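Local coordinates for protein transcription initiation factor TFIID subunit 5 (Encephalitozoon cuniculi, PDB 2J4B) that serves as a subunit of TFIID and SAGA and probably helps regulate RNA polymerase II transcription, at residues 13-18 and 31-36. Sequence-based numbering, arbitrary orientation.
Sequences VSLKTW and LPLLYP
L34 reaches across to L15 and K16, and these side chains join two helices of the TAF5 N-terminal (NTD2) domain: 8-21, which carries residues 13-18, and 34-47, on which residues 31-36 lie. The chain between them is largely helix 24-30, so the contact brings together the first and third helices of a mostly helical fold, close to the middle of the domain. L34 divides its two methyls between two neighbours. L34 CD2 meets L15, coming 3.8 Å from L15 CD2 and 4.0 Å from L15 CG; the two leucines run past one another in opposite directions and touch methyl to methyl, with the branch carbon of L15 close behind. L34 CD1 turns instead to K16, lying 3.9 Å from K16 CG, with the lysine chain crossing the leucine at roughly a right angle. In L34 a chi1 of -60° swings CG towards helix 8-21, and a chi2 of 176° sets how the two methyls part. Leucine suits this place: its branch offers two methyls, each able to meet a different neighbour in a buried, apolar setting. Lysine suits the border, since its inner methylenes pack like a hydrocarbon while the extended chain carries NZ away to a salt bridge with D64. L33 adds a further methyl beside L15, the two side chains crossing nearly at right angles. L15 and L33 also touch L110 of helix 104-116, and L33 rests on L100 of strand 98-103, which links the contact to that helix and strand. L15 CD2 is a single methyl that meets L34 CD2 and also, from a direction about at right angles to it, L33 CD2, the latter at 4.1 Å.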
# COMPACT_ATOMS: atom_id res chain seq x y z
N VAL A 13 -6.45 -3.49 -6.33
CA VAL A 13 -6.60 -3.58 -7.79
C VAL A 13 -7.34 -2.39 -8.41
O VAL A 13 -6.89 -1.81 -9.39
CB VAL A 13 -7.38 -4.86 -8.18
CG1 VAL A 13 -7.63 -4.89 -9.68
CG2 VAL A 13 -6.62 -6.12 -7.72
N SER A 14 -8.48 -2.04 -7.84
CA SER A 14 -9.32 -0.96 -8.37
C SER A 14 -8.60 0.40 -8.31
O SER A 14 -8.73 1.23 -9.22
CB SER A 14 -10.65 -0.92 -7.60
OG SER A 14 -11.12 0.40 -7.44
N LEU A 15 -7.83 0.61 -7.24
CA LEU A 15 -6.91 1.74 -7.17
C LEU A 15 -5.80 1.63 -8.20
O LEU A 15 -5.54 2.56 -8.95
CB LEU A 15 -6.30 1.84 -5.78
CG LEU A 15 -5.22 2.91 -5.60
CD1 LEU A 15 -5.73 4.31 -5.93
CD2 LEU A 15 -4.67 2.82 -4.18
N LYS A 16 -5.14 0.48 -8.25
CA LYS A 16 -4.10 0.24 -9.24
C LYS A 16 -4.58 0.54 -10.66
O LYS A 16 -3.87 1.18 -11.43
CB LYS A 16 -3.63 -1.21 -9.16
CG LYS A 16 -2.49 -1.56 -10.10
CD LYS A 16 -2.09 -3.02 -9.95
CE LYS A 16 -1.33 -3.50 -11.16
NZ LYS A 16 -1.15 -4.97 -11.15
N THR A 17 -5.78 0.10 -11.01
CA THR A 17 -6.31 0.27 -12.35
C THR A 17 -6.63 1.73 -12.66
O THR A 17 -6.51 2.18 -13.82
CB THR A 17 -7.58 -0.58 -12.54
OG1 THR A 17 -7.30 -1.95 -12.19
CG2 THR A 17 -8.08 -0.50 -13.97
N TRP A 18 -7.03 2.46 -11.63
CA TRP A 18 -7.34 3.88 -11.77
C TRP A 18 -6.06 4.67 -12.00
O TRP A 18 -5.97 5.47 -12.92
CB TRP A 18 -8.09 4.38 -10.53
CG TRP A 18 -8.37 5.85 -10.52
CD1 TRP A 18 -9.40 6.49 -11.14
CD2 TRP A 18 -7.61 6.86 -9.83
NE1 TRP A 18 -9.33 7.84 -10.89
CE2 TRP A 18 -8.24 8.09 -10.08
CE3 TRP A 18 -6.47 6.84 -9.01
CZ2 TRP A 18 -7.77 9.30 -9.56
CZ3 TRP A 18 -6.00 8.03 -8.49
CH2 TRP A 18 -6.65 9.25 -8.77
N LEU A 31 2.07 6.38 -8.08
CA LEU A 31 2.56 5.00 -8.06
C LEU A 31 3.21 4.60 -6.72
O LEU A 31 3.04 3.47 -6.27
CB LEU A 31 3.49 4.72 -9.25
CG LEU A 31 2.71 4.34 -10.53
CD1 LEU A 31 3.60 4.38 -11.79
CD2 LEU A 31 2.00 2.98 -10.41
N PRO A 32 3.96 5.52 -6.09
CA PRO A 32 4.58 5.20 -4.80
C PRO A 32 3.58 4.73 -3.75
O PRO A 32 3.96 4.04 -2.81
CB PRO A 32 5.23 6.52 -4.37
CG PRO A 32 5.46 7.26 -5.66
CD PRO A 32 4.29 6.89 -6.54
N LEU A 33 2.32 5.11 -3.93
CA LEU A 33 1.27 4.75 -3.00
C LEU A 33 1.01 3.24 -2.96
O LEU A 33 0.59 2.72 -1.93
CB LEU A 33 -0.02 5.49 -3.36
CG LEU A 33 -1.26 5.20 -2.50
CD1 LEU A 33 -1.03 5.40 -0.99
CD2 LEU A 33 -2.45 6.03 -2.96
N LEU A 34 1.21 2.53 -4.06
CA LEU A 34 0.87 1.11 -4.08
C LEU A 34 1.81 0.23 -3.23
O LEU A 34 1.39 -0.84 -2.79
CB LEU A 34 0.80 0.57 -5.49
CG LEU A 34 -0.23 1.22 -6.44
CD1 LEU A 34 -0.08 0.60 -7.86
CD2 LEU A 34 -1.69 1.16 -5.90
N TYR A 35 3.05 0.65 -3.00
CA TYR A 35 4.01 -0.20 -2.29
C TYR A 35 3.68 -0.38 -0.81
O TYR A 35 3.57 -1.52 -0.34
CB TYR A 35 5.45 0.30 -2.42
CG TYR A 35 6.42 -0.52 -1.57
CD1 TYR A 35 6.61 -1.87 -1.80
CD2 TYR A 35 7.12 0.06 -0.53
CE1 TYR A 35 7.48 -2.60 -1.05
CE2 TYR A 35 8.01 -0.67 0.23
CZ TYR A 35 8.19 -2.00 -0.03
OH TYR A 35 9.07 -2.75 0.74
N PRO A 36 3.58 0.74 -0.06
CA PRO A 36 3.16 0.65 1.35
C PRO A 36 1.76 0.06 1.51
O PRO A 36 1.54 -0.71 2.42
CB PRO A 36 3.22 2.10 1.84
CG PRO A 36 3.20 2.93 0.60
CD PRO A 36 3.87 2.13 -0.45